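Local coordinates for YfdX protein (Salmonella enterica I, PDB 6A02) that is of uncertain biochemical activity but appears to have a dual role, in bacterial antibiotic stress and in virulence, at residues 103-106 with 107-110; 143-146 with 147-151. All blocks are in the same frame, centred on the assembly; numbering follows the deposited sequence. Where two conformers were deposited one is given.

How the interactions relate
Interaction 1 lies near the C-terminal end of helix 94-109, and interaction 2 occupies the second half of helix 136-151, so 103-110 is complete before 143-151 begins. Between them the chain runs through helix 113-122 and strand 125-135, the middle strand of the three-stranded antiparallel sheet. Their centres are 49 Å apart and their nearest atoms about 35 Å, on opposite sides of the centre of this elongated chain. Each is a local set of contacts between residues three or four apart along one helix. Both also reach other copies of the four-chain assembly, interaction 1 the second subunit and interaction 2 the third, which places both helices at subunit interfaces.

Interaction 1. Residues 103-106 with 107-110; sequences KANQ and KMKE
Gln106 reaches one turn ahead to Glu110 near the C-terminal end of helix 94-109, an i to i+4 amide-carboxylate pair. The Gln106 side chain leaves with CG anti to its own N (chi1 176°), then bends at chi2 (68°), which turns the amide along the helix. Its NE2 meets Glu110 OE2 at 2.5 Å in a nearly straight hydrogen bond, unusually short for N-H...O, so its exact length is doubtful. The acceptor lies in the amide plane of Gln106, whereas OE2 is met on its anti side and somewhat out of the carboxylate plane, and the two planes stand 75° apart. Glu110 supplies the other half of the fit: its CG lies 3.2 Å from Gln106 O, and the chain beyond is extended. On the other end of the amide, Lys109 CE packs 3.7 Å from Gln106 OE1.

Toward the buried side, Met108 brings CE to 3.3 Å from Asn105 OD1. That oxygen also accepts a hydrogen bond from Tyr156 N of the second subunit, and Asn105 ND2 bonds Gln157 OE1 of the same second subunit, so the amide is tied at both ends across the interface. Lys107 CG lies 3.6 Å from Lys103 O, and its NZ makes a long salt bridge with Glu110 OE1 at 3.9 Å.

Backbone bonds from residues 107-110 to 103-106 complete the turn. The Glu110 carboxylate thus has an amide partner at one oxygen and a more distant ammonium at the other, an environment that would probably favour its ionised form.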
loop_
_atom_site.group_PDB
_atom_site.type_symbol
_atom_site.label_atom_id
_atom_site.label_comp_id
_atom_site.label_asym_id
_atom_site.label_seq_id
_atom_site.Cartn_x
_atom_site.Cartn_y
_atom_site.Cartn_z
ATOM N N LYS A 103 -4.292 6.122 31.794
ATOM C CA LYS A 103 -4.636 4.809 32.327
ATOM C C LYS A 103 -4.254 3.697 31.350
ATOM O O LYS A 103 -3.846 2.603 31.764
ATOM C CB LYS A 103 -6.124 4.766 32.689
ATOM C CG LYS A 103 -6.648 3.375 32.922
ATOM C CD LYS A 103 -8.162 3.370 33.068
ATOM C CE LYS A 103 -8.643 2.004 33.479
ATOM N NZ LYS A 103 -9.344 1.361 32.337
ATOM N N ALA A 104 -4.379 3.951 30.046
ATOM C CA ALA A 104 -3.931 2.964 29.070
ATOM C C ALA A 104 -2.438 2.696 29.211
ATOM O O ALA A 104 -1.989 1.549 29.091
ATOM C CB ALA A 104 -4.265 3.443 27.656
ATOM N N ASN A 105 -1.662 3.746 29.479
ATOM C CA ASN A 105 -0.218 3.587 29.637
ATOM C C ASN A 105 0.123 2.696 30.827
ATOM O O ASN A 105 1.082 1.915 30.774
ATOM C CB ASN A 105 0.439 4.960 29.755
ATOM C CG ASN A 105 0.544 5.661 28.416
ATOM O OD1 ASN A 105 0.594 5.002 27.377
ATOM N ND2 ASN A 105 0.593 6.987 28.432
ATOM N N GLN A 106 -0.667 2.777 31.901
ATOM C CA GLN A 106 -0.427 1.924 33.062
ATOM C C GLN A 106 -0.629 0.450 32.727
ATOM O O GLN A 106 0.159 -0.406 33.147
ATOM C CB GLN A 106 -1.337 2.351 34.214
ATOM C CG GLN A 106 -1.249 1.466 35.445
ATOM C CD GLN A 106 0.085 1.582 36.155
ATOM O OE1 GLN A 106 0.750 2.620 36.092
ATOM N NE2 GLN A 106 0.486 0.514 36.838
ATOM N N LYS A 107 -1.675 0.132 31.961
ATOM C CA LYS A 107 -1.922 -1.257 31.593
ATOM C C LYS A 107 -0.819 -1.806 30.694
ATOM O O LYS A 107 -0.431 -2.974 30.824
ATOM C CB LYS A 107 -3.286 -1.377 30.917
ATOM C CG LYS A 107 -4.427 -0.910 31.797
ATOM C CD LYS A 107 -4.476 -1.709 33.094
ATOM C CE LYS A 107 -5.643 -1.269 33.959
ATOM N NZ LYS A 107 -5.656 -1.998 35.259
ATOM N N MET A 108 -0.308 -0.992 29.764
ATOM C CA MET A 108 0.817 -1.451 28.952
ATOM C C MET A 108 2.042 -1.721 29.813
ATOM O O MET A 108 2.708 -2.752 29.652
ATOM C CB MET A 108 1.136 -0.439 27.853
ATOM C CG MET A 108 0.184 -0.537 26.685
ATOM S SD MET A 108 0.563 0.604 25.341
ATOM C CE MET A 108 -0.209 2.082 25.977
ATOM N N LYS A 109 2.346 -0.808 30.740
ATOM C CA LYS A 109 3.421 -1.036 31.701
ATOM C C LYS A 109 3.243 -2.365 32.429
ATOM O O LYS A 109 4.215 -3.098 32.649
ATOM C CB LYS A 109 3.466 0.118 32.706
ATOM C CG LYS A 109 4.452 -0.103 33.857
ATOM C CD LYS A 109 4.084 0.681 35.113
ATOM C CE LYS A 109 4.253 2.178 34.932
ATOM N NZ LYS A 109 4.509 2.840 36.251
ATOM N N GLU A 110 2.002 -2.701 32.793
ATOM C CA GLU A 110 1.719 -3.926 33.529
ATOM C C GLU A 110 1.691 -5.170 32.652
ATOM O O GLU A 110 1.567 -6.277 33.185
ATOM C CB GLU A 110 0.392 -3.785 34.287
ATOM C CG GLU A 110 0.416 -2.694 35.353
ATOM C CD GLU A 110 -0.953 -2.399 35.944
ATOM O OE1 GLU A 110 -1.949 -3.035 35.534
ATOM O OE2 GLU A 110 -1.030 -1.518 36.825
#

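Interaction 2. Residues 143-146 with 147-151; sequences VTTA and LSLMN
Successive i to i+4 pairs bring Val143 against Leu147 and Ala146 against Met150 on helix 136-151, one helix of a bundle with helices 19-36, 40-54 and 155-167. The backbone is regular: the N atoms of residues 147-150 each donate to the carbonyl four residues earlier, from Leu147 N to Val143 O at 3.0 Å through Met150 N to Ala146 O at 2.8 Å.

Val143 and Leu147 meet methyl to methyl, CG1 of the valine 4.5 Å from CD1 of the leucine. The leucine runs back over the preceding turn, its CG 3.7 Å from Val143 O and its CD1 branch turned toward the valine, while CD2 points outward from the helix. Ala146 and Met150 form a second apolar pair. The methionine has CG anti to its carbonyl carbon (chi1 -68°), and with the chain extended beyond CG it too leans back toward the start of the helix, so that CE returns to within 4.4 Å of Ala146 CB. Around this methionine gather Ser31 of helix 19-36, Glu44 of helix 40-54, and Ala158 and Leu162 of helix 155-167.

Farther round the helix, Thr145 CG2 and Leu149 CD1 are 4.3 Å apart. Leu161 of helix 155-167 and Tyr91 of the third subunit both touch these two residues, so their ridge serves packing within the chain and between subunits. The threonine hydroxyls have their own partners: Thr144 OG1 bonds Glu51 OE2, tying the helix to helix 40-54, and Thr145 OG1 bonds Lys141 O one turn back.

Several side chains of the later turn rest close against carbonyl oxygens of the earlier one: Leu149 CG lies 3.4 Å from Thr145 O, and Met150 CG 3.2 Å from Ala146 O.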
loop_
_atom_site.group_PDB
_atom_site.type_symbol
_atom_site.label_atom_id
_atom_site.label_comp_id
_atom_site.label_asym_id
_atom_site.label_seq_id
_atom_site.Cartn_x
_atom_site.Cartn_y
_atom_site.Cartn_z
ATOM N N VAL A 143 9.931 -20.094 -4.748
ATOM C CA VAL A 143 11.363 -19.890 -4.537
ATOM C C VAL A 143 12.172 -20.984 -5.215
ATOM O O VAL A 143 13.139 -20.706 -5.932
ATOM C CB VAL A 143 11.687 -19.791 -3.039
ATOM C CG1 VAL A 143 13.200 -19.689 -2.827
ATOM C CG2 VAL A 143 10.998 -18.584 -2.460
ATOM N N THR A 144 11.795 -22.242 -4.985
ATOM C CA THR A 144 12.554 -23.344 -5.566
ATOM C C THR A 144 12.496 -23.297 -7.083
ATOM O O THR A 144 13.511 -23.513 -7.759
ATOM C CB THR A 144 12.024 -24.673 -5.043
ATOM O OG1 THR A 144 12.236 -24.735 -3.628
ATOM C CG2 THR A 144 12.764 -25.826 -5.707
ATOM N N THR A 145 11.319 -22.997 -7.637
ATOM C CA THR A 145 11.196 -22.917 -9.087
ATOM C C THR A 145 11.967 -21.724 -9.638
ATOM O O THR A 145 12.609 -21.829 -10.687
ATOM C CB THR A 145 9.722 -22.884 -9.501
ATOM O OG1 THR A 145 9.035 -23.997 -8.914
ATOM C CG2 THR A 145 9.607 -22.986 -11.013
ATOM N N ALA A 146 11.951 -20.588 -8.933
ATOM C CA ALA A 146 12.731 -19.443 -9.395
ATOM C C ALA A 146 14.222 -19.764 -9.436
ATOM O O ALA A 146 14.919 -19.367 -10.378
ATOM C CB ALA A 146 12.468 -18.219 -8.512
ATOM N N LEU A 147 14.730 -20.466 -8.415
ATOM C CA LEU A 147 16.136 -20.867 -8.430
ATOM C C LEU A 147 16.429 -21.770 -9.620
ATOM O O LEU A 147 17.451 -21.602 -10.302
ATOM C CB LEU A 147 16.500 -21.567 -7.122
ATOM C CG LEU A 147 16.855 -20.662 -5.953
ATOM C CD1 LEU A 147 16.888 -21.479 -4.674
ATOM C CD2 LEU A 147 18.191 -19.972 -6.208
ATOM N N SER A 148 15.532 -22.719 -9.902
ATOM C CA SER A 148 15.716 -23.588 -11.061
ATOM C C SER A 148 15.757 -22.782 -12.353
ATOM O O SER A 148 16.584 -23.043 -13.235
ATOM C CB SER A 148 14.592 -24.618 -11.109
ATOM O OG SER A 148 14.643 -25.487 -9.988
ATOM N N LEU A 149 14.865 -21.800 -12.487
ATOM C CA LEU A 149 14.890 -20.940 -13.664
ATOM C C LEU A 149 16.186 -20.144 -13.737
ATOM O O LEU A 149 16.746 -19.955 -14.825
ATOM C CB LEU A 149 13.678 -20.000 -13.648
ATOM C CG LEU A 149 12.336 -20.700 -13.863
ATOM C CD1 LEU A 149 11.175 -19.792 -13.463
ATOM C CD2 LEU A 149 12.184 -21.141 -15.318
ATOM N N MET A 150 16.682 -19.666 -12.589
ATOM C CA MET A 150 17.967 -18.974 -12.582
ATOM C C MET A 150 19.092 -19.901 -13.035
ATOM O O MET A 150 19.954 -19.495 -13.826
ATOM C CB MET A 150 18.257 -18.391 -11.200
ATOM C CG MET A 150 17.311 -17.245 -10.807
ATOM S SD MET A 150 17.758 -16.590 -9.183
ATOM C CE MET A 150 16.172 -15.917 -8.641
ATOM N N ASN A 151 19.085 -21.153 -12.572
ATOM C CA ASN A 151 20.093 -22.112 -13.030
ATOM C C ASN A 151 20.046 -22.265 -14.542
ATOM O O ASN A 151 21.084 -22.442 -15.199
ATOM C CB ASN A 151 19.869 -23.478 -12.375
ATOM C CG ASN A 151 20.130 -23.476 -10.883
ATOM O OD1 ASN A 151 20.835 -22.617 -10.360
ATOM N ND2 ASN A 151 19.557 -24.448 -10.191
#